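PDB 3P8A: uncharacterized protein from Staphylococcus aureus, which is of unknown function but, as a glyoxalase-like member of the VOC family, probably binds a small ligand in the cleft of a curved beta sheet. Local coordinates for residues G51-Y56 / V147-L152; C111-D116 / E172-R177; A95-Q100 / E161-F166; I154-D159 / L209-M214. One frame throughout, in Å; residues are numbered along the deposited sequence.

Interaction 1. Residues G51-Y56 / V147-L152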
# COMPACT_ATOMS: atom_id res chain seq x y z
N GLY A 51 8.46 -2.04 -13.41
CA GLY A 51 8.09 -1.57 -14.74
C GLY A 51 7.58 -0.16 -14.71
O GLY A 51 7.62 0.49 -13.67
N TYR A 52 7.07 0.31 -15.84
CA TYR A 52 6.55 1.65 -16.05
C TYR A 52 5.03 1.59 -16.21
O TYR A 52 4.51 0.71 -16.90
CB TYR A 52 7.20 2.25 -17.32
CG TYR A 52 6.84 3.67 -17.66
CD1 TYR A 52 5.90 3.95 -18.66
CD2 TYR A 52 7.52 4.74 -17.09
CE1 TYR A 52 5.63 5.27 -19.05
CE2 TYR A 52 7.24 6.06 -17.45
CZ TYR A 52 6.28 6.32 -18.43
OH TYR A 52 6.02 7.61 -18.80
N HIS A 53 4.31 2.51 -15.53
CA HIS A 53 2.86 2.63 -15.58
C HIS A 53 2.61 3.72 -16.64
O HIS A 53 2.74 4.91 -16.34
CB HIS A 53 2.27 3.04 -14.21
CG HIS A 53 2.61 2.11 -13.08
ND1 HIS A 53 3.39 2.53 -12.01
CD2 HIS A 53 2.23 0.83 -12.87
CE1 HIS A 53 3.47 1.49 -11.19
NE2 HIS A 53 2.77 0.45 -11.66
N HIS A 54 2.33 3.30 -17.90
CA HIS A 54 2.14 4.23 -19.03
C HIS A 54 1.11 5.31 -18.82
O HIS A 54 1.36 6.43 -19.21
CB HIS A 54 1.93 3.51 -20.38
CG HIS A 54 2.17 4.43 -21.54
ND1 HIS A 54 3.43 4.59 -22.09
CD2 HIS A 54 1.31 5.28 -22.16
CE1 HIS A 54 3.30 5.50 -23.05
NE2 HIS A 54 2.04 5.94 -23.13
N LYS A 55 -0.02 4.98 -18.17
CA LYS A 55 -1.10 5.93 -17.89
C LYS A 55 -0.65 7.12 -17.02
O LYS A 55 -1.17 8.23 -17.19
CB LYS A 55 -2.22 5.24 -17.12
CG LYS A 55 -3.15 4.37 -17.95
CD LYS A 55 -3.98 3.44 -17.06
CE LYS A 55 -4.96 4.14 -16.14
NZ LYS A 55 -6.06 4.82 -16.89
N TYR A 56 0.28 6.88 -16.07
CA TYR A 56 0.70 7.89 -15.09
C TYR A 56 2.08 8.47 -15.24
O TYR A 56 2.31 9.57 -14.73
CB TYR A 56 0.50 7.35 -13.68
CG TYR A 56 -0.92 6.89 -13.39
CD1 TYR A 56 -1.96 7.80 -13.27
CD2 TYR A 56 -1.21 5.54 -13.24
CE1 TYR A 56 -3.27 7.38 -13.02
CE2 TYR A 56 -2.51 5.10 -13.00
CZ TYR A 56 -3.53 6.03 -12.87
OH TYR A 56 -4.80 5.60 -12.60
N VAL A 147 2.55 -7.78 -17.11
CA VAL A 147 1.83 -8.18 -15.91
C VAL A 147 0.56 -7.34 -15.83
O VAL A 147 0.63 -6.13 -16.01
CB VAL A 147 2.67 -8.17 -14.60
CG1 VAL A 147 3.75 -9.25 -14.62
CG2 VAL A 147 3.29 -6.80 -14.33
N LYS A 148 -0.61 -7.98 -15.65
CA LYS A 148 -1.89 -7.28 -15.63
C LYS A 148 -2.66 -7.35 -14.30
O LYS A 148 -2.57 -8.34 -13.56
CB LYS A 148 -2.80 -7.70 -16.80
CG LYS A 148 -2.21 -7.43 -18.18
CD LYS A 148 -3.28 -7.11 -19.23
CE LYS A 148 -3.69 -8.29 -20.07
NZ LYS A 148 -4.56 -7.87 -21.20
N TRP A 149 -3.39 -6.28 -14.00
CA TRP A 149 -4.21 -6.19 -12.80
C TRP A 149 -5.29 -5.13 -12.94
O TRP A 149 -5.28 -4.34 -13.89
CB TRP A 149 -3.32 -5.96 -11.54
CG TRP A 149 -2.67 -4.61 -11.46
CD1 TRP A 149 -3.12 -3.53 -10.76
CD2 TRP A 149 -1.43 -4.21 -12.07
NE1 TRP A 149 -2.21 -2.50 -10.85
CE2 TRP A 149 -1.16 -2.89 -11.65
CE3 TRP A 149 -0.49 -4.86 -12.91
CZ2 TRP A 149 -0.04 -2.17 -12.08
CZ3 TRP A 149 0.63 -4.15 -13.32
CH2 TRP A 149 0.85 -2.83 -12.90
N GLN A 150 -6.22 -5.12 -11.98
CA GLN A 150 -7.29 -4.13 -11.88
C GLN A 150 -7.21 -3.49 -10.51
O GLN A 150 -6.94 -4.17 -9.52
CB GLN A 150 -8.68 -4.75 -12.02
CG GLN A 150 -8.94 -5.46 -13.34
CD GLN A 150 -10.22 -6.24 -13.20
OE1 GLN A 150 -10.22 -7.46 -13.01
NE2 GLN A 150 -11.33 -5.53 -13.13
N LEU A 151 -7.49 -2.19 -10.45
CA LEU A 151 -7.54 -1.44 -9.20
C LEU A 151 -8.95 -0.88 -8.99
O LEU A 151 -9.65 -0.58 -9.95
CB LEU A 151 -6.53 -0.29 -9.19
CG LEU A 151 -5.05 -0.67 -9.35
CD1 LEU A 151 -4.20 0.55 -9.30
CD2 LEU A 151 -4.59 -1.62 -8.26
N LEU A 152 -9.37 -0.75 -7.74
CA LEU A 152 -10.66 -0.16 -7.38
C LEU A 152 -10.36 0.79 -6.23
O LEU A 152 -9.62 0.44 -5.31
CB LEU A 152 -11.67 -1.24 -6.96
CG LEU A 152 -13.08 -0.77 -6.55
CD1 LEU A 152 -13.92 -0.35 -7.75
CD2 LEU A 152 -13.77 -1.84 -5.75
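His-53 and Trp-149 meet rim to rim. The CD2-NE2 bond of His-53 lies crosswise to the CZ2-CH2 bond of Trp-149, at about a right angle. The nearest pair is His-53 CD2 and Trp-149 CZ2, 3.8 Å apart. NE2 of His-53 follows at 3.9 Å from the same CZ2 of Trp-149. The planes stand 82° apart, nearly perpendicular. With the centroids 5.9 Å apart, the rings meet only along their rims. With chi1 at 69°, CG of Trp-149 is flanked by both backbone branches, and the indole is long enough to reach the histidine with its far rim. The two strands are not sheet neighbours. Strand 48-53 is one outermost strand of the eight-stranded sheet, and strand 147-155 lies next to the other. An edge-to-edge meeting of side chains from the two arms fits the curled sheet of the VOC fold, which wraps round a cleft. Both residues are buried. Thr-58 OG1 is hydrogen-bonded to ND1 of His-53 and helps to fix the rotation of the imidazole, while Phe-94 meets the same ring edge-to-face. NE2 of His-53 is hydrogen-bonded to a bound glycerol, probably a crystallisation additive that may hint at a pocket. Trp-170 packs against the indole on its own arm of the sheet.

Interaction 2. Residues C111-D116 / E172-R177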
# COMPACT_ATOMS: atom_id res chain seq x y z
N CYS A 111 -2.32 -1.27 -0.17
CA CYS A 111 -3.16 -1.88 -1.16
C CYS A 111 -3.56 -3.24 -0.63
O CYS A 111 -2.72 -3.99 -0.15
CB CYS A 111 -2.40 -1.99 -2.48
SG CYS A 111 -3.30 -2.81 -3.82
N LEU A 112 -4.86 -3.54 -0.73
CA LEU A 112 -5.40 -4.79 -0.26
C LEU A 112 -5.80 -5.68 -1.44
O LEU A 112 -6.47 -5.24 -2.37
CB LEU A 112 -6.61 -4.53 0.68
CG LEU A 112 -6.39 -3.59 1.90
CD1 LEU A 112 -7.70 -3.40 2.68
CD2 LEU A 112 -5.30 -4.14 2.87
N HIS A 113 -5.38 -6.94 -1.37
CA HIS A 113 -5.60 -7.99 -2.36
C HIS A 113 -7.02 -8.61 -2.27
O HIS A 113 -7.47 -8.94 -1.17
CB HIS A 113 -4.51 -9.07 -2.14
CG HIS A 113 -4.78 -10.36 -2.84
ND1 HIS A 113 -4.33 -10.58 -4.12
CD2 HIS A 113 -5.49 -11.44 -2.43
CE1 HIS A 113 -4.77 -11.79 -4.46
NE2 HIS A 113 -5.49 -12.34 -3.48
N THR A 114 -7.67 -8.84 -3.43
CA THR A 114 -8.93 -9.57 -3.56
C THR A 114 -8.90 -10.53 -4.74
O THR A 114 -8.26 -10.24 -5.73
CB THR A 114 -10.17 -8.68 -3.75
OG1 THR A 114 -9.90 -7.32 -4.07
CG2 THR A 114 -11.17 -8.91 -2.71
N ASN A 115 -9.63 -11.64 -4.66
CA ASN A 115 -9.76 -12.55 -5.79
C ASN A 115 -11.04 -12.21 -6.58
O ASN A 115 -11.25 -12.74 -7.67
CB ASN A 115 -9.71 -14.00 -5.32
CG ASN A 115 -8.30 -14.49 -5.06
OD1 ASN A 115 -7.40 -14.38 -5.91
ND2 ASN A 115 -8.09 -15.06 -3.88
N ASP A 116 -11.85 -11.26 -6.06
CA ASP A 116 -13.09 -10.82 -6.67
C ASP A 116 -13.34 -9.33 -6.48
O ASP A 116 -14.09 -8.92 -5.59
CB ASP A 116 -14.28 -11.69 -6.19
CG ASP A 116 -15.52 -11.67 -7.09
OD1 ASP A 116 -15.52 -10.91 -8.10
OD2 ASP A 116 -16.48 -12.41 -6.79
N GLU A 172 -3.39 -12.79 -13.12
CA GLU A 172 -2.82 -14.08 -12.71
C GLU A 172 -3.52 -14.57 -11.43
O GLU A 172 -3.81 -13.79 -10.52
CB GLU A 172 -1.31 -13.92 -12.47
CG GLU A 172 -0.48 -15.14 -12.81
CD GLU A 172 0.93 -14.79 -13.23
OE1 GLU A 172 1.16 -14.60 -14.45
OE2 GLU A 172 1.80 -14.64 -12.33
N SER A 173 -3.86 -15.86 -11.42
CA SER A 173 -4.58 -16.50 -10.33
C SER A 173 -3.80 -16.51 -9.01
O SER A 173 -2.59 -16.26 -8.96
CB SER A 173 -4.96 -17.93 -10.71
OG SER A 173 -5.51 -18.05 -12.02
N ASP A 174 -4.54 -16.78 -7.94
CA ASP A 174 -4.03 -16.98 -6.59
C ASP A 174 -4.26 -18.50 -6.35
O ASP A 174 -5.40 -18.97 -6.43
CB ASP A 174 -4.82 -16.11 -5.60
CG ASP A 174 -4.19 -15.90 -4.24
OD1 ASP A 174 -3.62 -16.87 -3.69
OD2 ASP A 174 -4.33 -14.79 -3.69
N SER A 175 -3.18 -19.29 -6.18
CA SER A 175 -1.81 -18.79 -6.09
C SER A 175 -0.90 -19.10 -7.29
O SER A 175 0.14 -19.74 -7.12
CB SER A 175 -1.19 -19.21 -4.76
OG SER A 175 -1.29 -18.20 -3.77
N MSE A 176 -1.29 -18.65 -8.51
CA MSE A 176 -0.46 -18.79 -9.72
C MSE A 176 0.68 -17.73 -9.62
O MSE A 176 1.79 -17.94 -10.12
CB MSE A 176 -1.29 -18.60 -11.01
CG MSE A 176 -0.51 -18.82 -12.31
SE MSE A 176 -1.59 -19.31 -13.88
CE MSE A 176 -2.75 -17.74 -14.07
N ARG A 177 0.39 -16.62 -8.90
CA ARG A 177 1.32 -15.53 -8.61
C ARG A 177 2.40 -15.98 -7.59
O ARG A 177 3.57 -15.62 -7.75
CB ARG A 177 0.54 -14.29 -8.12
CG ARG A 177 1.39 -13.03 -7.98
CD ARG A 177 0.58 -11.80 -7.56
NE ARG A 177 1.43 -10.78 -6.93
CZ ARG A 177 2.14 -9.86 -7.59
NH1 ARG A 177 2.13 -9.83 -8.92
NH2 ARG A 177 2.88 -8.99 -6.93
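Asp-174 reaches across to His-113 and Asn-115, and its OD1 accepts a 2.7 Å hydrogen bond from OG of the adjacent Ser-175. The hydroxyl comes from above the carboxylate plane. This bond helps to fix the rotation of the acid group. The other oxygen, OD2, faces the histidine and lies 2.7 Å from NE2 of His-113. It sits well off the imidazole plane, on the NE2-CE1 side, 3.1 Å from CE1 of His-113, and ring and carboxylate planes are 64° apart. A chi1 of 166° sets CG of His-113 trans to the backbone N and swings the ring toward the 172-177 loop. Asn-115 crosses the acid at about a right angle; its OD1 comes 3.1 Å from CB of Asp-174, with amide and carboxylate planes 72° apart. The contact is at the surface, where strand 106-113 of the eight-stranded sheet of the VOC-type domain runs out toward helix 117-125. Asp-116 is the N-cap of that helix. The loop after strand 166-170 turns into helix 176-181. A cis peptide joins Asp-174 to Ser-175. Ser-175 OG is also hydrogen-bonded to OG1 of Thr-178. Trp-170 touches His-113 and makes a cation-pi contact with Arg-177.

Interaction 3. Residues A95-Q100 / E161-F166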
# COMPACT_ATOMS: atom_id res chain seq x y z
N ALA A 95 -0.73 6.67 -8.08
CA ALA A 95 0.40 7.44 -8.63
C ALA A 95 0.30 8.96 -8.44
O ALA A 95 1.27 9.60 -8.10
CB ALA A 95 0.60 7.09 -10.10
N THR A 96 -0.89 9.52 -8.67
CA THR A 96 -1.17 10.94 -8.59
C THR A 96 -1.10 11.49 -7.17
O THR A 96 -1.02 12.71 -6.99
CB THR A 96 -2.47 11.29 -9.36
OG1 THR A 96 -3.55 10.52 -8.85
CG2 THR A 96 -2.37 11.02 -10.87
N GLN A 97 -1.07 10.60 -6.14
CA GLN A 97 -0.89 10.98 -4.73
C GLN A 97 0.43 11.69 -4.56
O GLN A 97 0.52 12.59 -3.72
CB GLN A 97 -0.89 9.76 -3.78
CG GLN A 97 -2.25 9.13 -3.59
CD GLN A 97 -2.20 8.09 -2.50
OE1 GLN A 97 -1.82 8.37 -1.35
NE2 GLN A 97 -2.61 6.89 -2.83
N ILE A 98 1.44 11.34 -5.40
CA ILE A 98 2.79 11.96 -5.44
C ILE A 98 2.61 13.48 -5.64
O ILE A 98 3.17 14.27 -4.88
CB ILE A 98 3.72 11.32 -6.52
CG1 ILE A 98 4.04 9.85 -6.19
CG2 ILE A 98 5.05 12.12 -6.66
CD1 ILE A 98 4.80 9.07 -7.36
N VAL A 99 1.76 13.86 -6.61
CA VAL A 99 1.47 15.27 -6.93
C VAL A 99 0.62 15.94 -5.84
O VAL A 99 0.98 17.00 -5.32
CB VAL A 99 0.79 15.42 -8.33
CG1 VAL A 99 0.41 16.88 -8.62
CG2 VAL A 99 1.70 14.89 -9.43
N GLN A 100 -0.51 15.31 -5.51
CA GLN A 100 -1.48 15.81 -4.53
C GLN A 100 -0.89 16.00 -3.14
O GLN A 100 -1.30 16.92 -2.41
CB GLN A 100 -2.69 14.88 -4.51
CG GLN A 100 -3.56 15.11 -5.74
CD GLN A 100 -4.36 13.92 -6.14
OE1 GLN A 100 -4.33 12.85 -5.51
NE2 GLN A 100 -5.10 14.09 -7.23
N GLU A 161 -8.61 12.09 6.51
CA GLU A 161 -7.32 12.51 7.04
C GLU A 161 -6.26 11.64 6.33
O GLU A 161 -5.19 12.12 5.97
CB GLU A 161 -7.22 12.28 8.56
CG GLU A 161 -7.98 13.29 9.39
CD GLU A 161 -7.45 14.71 9.36
OE1 GLU A 161 -6.26 14.90 9.01
OE2 GLU A 161 -8.24 15.63 9.68
N ILE A 162 -6.62 10.38 6.11
CA ILE A 162 -5.76 9.33 5.55
C ILE A 162 -6.26 8.91 4.20
O ILE A 162 -7.45 8.64 4.06
CB ILE A 162 -5.74 8.12 6.55
CG1 ILE A 162 -5.19 8.51 7.91
CG2 ILE A 162 -5.03 6.88 5.99
CD1 ILE A 162 -3.78 9.20 7.88
N LYS A 163 -5.35 8.79 3.22
CA LYS A 163 -5.77 8.36 1.90
C LYS A 163 -6.30 6.94 2.04
O LYS A 163 -5.60 6.10 2.62
CB LYS A 163 -4.62 8.40 0.88
CG LYS A 163 -5.11 8.22 -0.56
CD LYS A 163 -5.57 9.53 -1.14
CE LYS A 163 -5.85 9.40 -2.61
NZ LYS A 163 -6.16 10.74 -3.17
N PRO A 164 -7.55 6.67 1.58
CA PRO A 164 -8.10 5.32 1.75
C PRO A 164 -7.27 4.25 1.06
O PRO A 164 -6.92 4.40 -0.11
CB PRO A 164 -9.49 5.42 1.07
CG PRO A 164 -9.85 6.87 1.17
CD PRO A 164 -8.53 7.56 0.92
N PRO A 165 -7.02 3.12 1.75
CA PRO A 165 -6.39 1.97 1.08
C PRO A 165 -7.24 1.58 -0.14
O PRO A 165 -8.46 1.81 -0.16
CB PRO A 165 -6.46 0.86 2.14
CG PRO A 165 -6.50 1.59 3.43
CD PRO A 165 -7.35 2.80 3.16
N PHE A 166 -6.59 1.02 -1.17
CA PHE A 166 -7.26 0.65 -2.41
C PHE A 166 -7.14 -0.84 -2.65
O PHE A 166 -6.44 -1.53 -1.91
CB PHE A 166 -6.77 1.51 -3.59
CG PHE A 166 -5.31 1.35 -3.93
CD1 PHE A 166 -4.34 2.06 -3.24
CD2 PHE A 166 -4.91 0.51 -4.97
CE1 PHE A 166 -2.99 1.91 -3.56
CE2 PHE A 166 -3.56 0.39 -5.30
CZ PHE A 166 -2.61 1.09 -4.60
O HOH W 1 -4.83 10.36 -5.79
O HOH W 2 -4.05 12.39 -2.63
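The short helix 97-100 faces an irregular loop, and the backbones come nearest at Gln-97 and Lys-163, whose CA atoms are 8.6 Å apart. Lys-163 bends at its second torsion (chi2 84°) and is extended beyond, which carries its alkyl chain past the Gln-97 side chain. The two cross obliquely. CD of Gln-97 lies 3.5 Å from CG of Lys-163, and CG of Gln-97 lies 3.7 Å from CE of Lys-163. Here the Gln-97 side chain, amide included, lies against the aliphatic part of the lysine. The ammonium end points to Gln-100, but NZ of Lys-163 stays 3.6 Å from OE1 of Gln-100. Two waters bridge them. Water 2 accepts from NZ of Lys-163 at 2.7 Å and donates to OE1 of Gln-100 at 2.9 Å. Water 1 accepts from NZ of Lys-163 at 3.0 Å and probably donates to the same OE1, though other acceptors compete for its protons. Two neighbouring carbonyls serve both side chains: Gly-91 O bonds Lys-163 NZ, and Gly-90 O bonds Gln-100 NE2. The lysine is thus held by its shaft and by neutral oxygens. Its charge is probably solvated by two waters and the carbonyl of Gly-91, with no acid bonded across this contact.

Interaction 4. Residues I154-D159 / L209-M214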
# COMPACT_ATOMS: atom_id res chain seq x y z
N ILE A 154 -11.75 3.85 -3.37
CA ILE A 154 -12.85 4.41 -2.60
C ILE A 154 -12.80 5.92 -2.79
O ILE A 154 -11.74 6.53 -2.65
CB ILE A 154 -12.75 4.00 -1.12
CG1 ILE A 154 -13.03 2.49 -0.96
CG2 ILE A 154 -13.71 4.86 -0.24
CD1 ILE A 154 -12.62 1.93 0.36
N MSE A 155 -13.94 6.54 -3.12
CA MSE A 155 -14.02 7.99 -3.24
C MSE A 155 -14.93 8.56 -2.12
O MSE A 155 -16.15 8.69 -2.28
CB MSE A 155 -14.47 8.41 -4.63
CG MSE A 155 -13.96 9.77 -5.00
SE MSE A 155 -15.33 10.72 -5.93
CE MSE A 155 -16.20 11.50 -4.35
N ASN A 156 -14.32 8.86 -0.98
CA ASN A 156 -15.04 9.39 0.17
C ASN A 156 -15.49 10.84 -0.07
O ASN A 156 -14.65 11.70 -0.34
CB ASN A 156 -14.21 9.26 1.45
CG ASN A 156 -14.96 9.53 2.74
OD1 ASN A 156 -14.35 9.77 3.78
ND2 ASN A 156 -16.28 9.50 2.71
N GLN A 157 -16.83 11.08 0.01
CA GLN A 157 -17.47 12.38 -0.18
C GLN A 157 -17.20 13.30 1.01
O GLN A 157 -17.19 14.53 0.86
CB GLN A 157 -18.98 12.22 -0.41
CG GLN A 157 -19.48 12.84 -1.72
CD GLN A 157 -19.40 11.92 -2.92
OE1 GLN A 157 -19.35 10.69 -2.80
NE2 GLN A 157 -19.44 12.50 -4.11
N ASP A 158 -16.97 12.70 2.19
CA ASP A 158 -16.62 13.41 3.41
C ASP A 158 -15.07 13.53 3.43
O ASP A 158 -14.40 13.08 2.50
CB ASP A 158 -17.16 12.63 4.64
CG ASP A 158 -17.79 13.43 5.77
OD1 ASP A 158 -17.28 13.33 6.92
OD2 ASP A 158 -18.85 14.08 5.54
N ASP A 159 -14.53 14.15 4.50
CA ASP A 159 -13.10 14.36 4.66
C ASP A 159 -12.34 13.07 4.98
O ASP A 159 -12.82 12.22 5.74
CB ASP A 159 -12.83 15.38 5.78
CG ASP A 159 -13.31 16.80 5.52
OD1 ASP A 159 -13.31 17.23 4.34
OD2 ASP A 159 -13.61 17.51 6.50
N LEU A 209 -13.36 0.33 9.37
CA LEU A 209 -14.23 -0.79 9.78
C LEU A 209 -15.36 -1.01 8.77
O LEU A 209 -15.68 -2.15 8.43
CB LEU A 209 -14.84 -0.54 11.17
CG LEU A 209 -13.89 -0.60 12.35
CD1 LEU A 209 -14.51 0.05 13.56
CD2 LEU A 209 -13.43 -2.01 12.63
N LYS A 210 -15.90 0.10 8.24
CA LYS A 210 -16.99 0.14 7.28
C LYS A 210 -16.55 -0.41 5.93
O LYS A 210 -17.16 -1.37 5.43
CB LYS A 210 -17.47 1.58 7.12
CG LYS A 210 -18.91 1.73 6.67
CD LYS A 210 -19.30 3.19 6.43
CE LYS A 210 -19.67 3.97 7.68
NZ LYS A 210 -21.05 3.68 8.14
N TRP A 211 -15.47 0.16 5.36
CA TRP A 211 -14.94 -0.21 4.05
C TRP A 211 -14.25 -1.57 3.97
O TRP A 211 -14.40 -2.27 2.96
CB TRP A 211 -13.98 0.87 3.56
CG TRP A 211 -14.51 2.27 3.51
CD1 TRP A 211 -15.79 2.65 3.25
CD2 TRP A 211 -13.73 3.47 3.56
NE1 TRP A 211 -15.87 4.03 3.20
CE2 TRP A 211 -14.62 4.56 3.38
CE3 TRP A 211 -12.37 3.74 3.79
CZ2 TRP A 211 -14.20 5.89 3.44
CZ3 TRP A 211 -11.95 5.06 3.83
CH2 TRP A 211 -12.85 6.12 3.66
N PHE A 212 -13.49 -1.94 4.99
CA PHE A 212 -12.71 -3.19 4.90
C PHE A 212 -13.17 -4.35 5.73
O PHE A 212 -12.48 -5.38 5.77
CB PHE A 212 -11.21 -2.88 5.09
CG PHE A 212 -10.75 -1.65 4.35
CD1 PHE A 212 -10.83 -1.59 2.95
CD2 PHE A 212 -10.28 -0.53 5.03
CE1 PHE A 212 -10.45 -0.43 2.26
CE2 PHE A 212 -9.91 0.62 4.34
CZ PHE A 212 -9.99 0.67 2.96
N ASP A 213 -14.33 -4.19 6.42
CA ASP A 213 -14.92 -5.24 7.25
C ASP A 213 -13.91 -5.78 8.27
O ASP A 213 -13.78 -6.99 8.47
CB ASP A 213 -15.48 -6.36 6.34
CG ASP A 213 -16.89 -6.77 6.69
OD1 ASP A 213 -17.81 -6.48 5.88
OD2 ASP A 213 -17.08 -7.35 7.78
N MSE A 214 -13.14 -4.87 8.86
CA MSE A 214 -12.09 -5.21 9.80
C MSE A 214 -12.63 -5.49 11.21
O MSE A 214 -13.76 -5.13 11.51
CB MSE A 214 -11.04 -4.08 9.85
CG MSE A 214 -10.10 -4.08 8.66
SE MSE A 214 -8.87 -2.55 8.75
CE MSE A 214 -7.94 -2.66 7.01
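Ile-154 makes a CH-pi contact with Trp-211: its CG2 methyl lies over one face of the indole, 3.9 Å from the centroid of the six-membered ring and 16° off the ring normal. The methyl is therefore almost straight above the ring. Ile-154 turns this branch to the helix by placing CG2 opposite its backbone N, while CG1 lies beside that N (chi1 -69°).

The second group is apolar packing by the other branch of the same isoleucine. CD1 of Ile-154 touches CB of Trp-211 at 3.6 Å. It also reaches CE1 of Phe-212 at 3.7 Å, coming to that ring obliquely. CD1 thus lies between the base of the Trp-211 side chain and the far rim of the Phe-212 ring. CB of Trp-211 lies over the Phe-212 ring, 3.8 Å above its plane. Neighbouring loop residues add to the packing: Pro-164 touches Trp-211 and Pro-165 touches Phe-212.

The third kind involves an amide. The Asn-156 side chain meets the edge of the indole, with CG of Asn-156 3.8 Å from CZ2 of Trp-211. Amide and ring planes are 80° apart, and no hydrogen bond crosses here. One ring is thus covered on a face by Ile-154 and met at its rim by Asn-156.

Asp-213, just past these aromatics, leaves helical geometry with a positive phi. Helix 201-212 links strands 189-198 and 215-219 of the seven-stranded sheet, while Ile-154 belongs to the eight-stranded one. The contact is a largely apolar, buried interface between the two sheet systems of a VOC-type protein.

How the interactions relate
From the N terminus the chain passes 51-56, 95-100 and 111-116 before any contact closes. Residues 147-152 close interaction 1, where the two arms of the eight-stranded sheet meet. Next, 154-159 opens interaction 4. Residues 161-166 then close interaction 3, fastening the loop before strand 166-170 to helix 97-100. Residues 172-177 close interaction 2 at the sheet's surface end, and 209-214 close interaction 4, tying in helix 201-212. Interactions 1 and 4 are in series. Every other pair crosses, and none nests. Phe-166 of interaction 3 is a junction, packing on Leu-151 and Cys-111. Pro-165 and Leu-112 carry the packing on to Phe-212 of interaction 4.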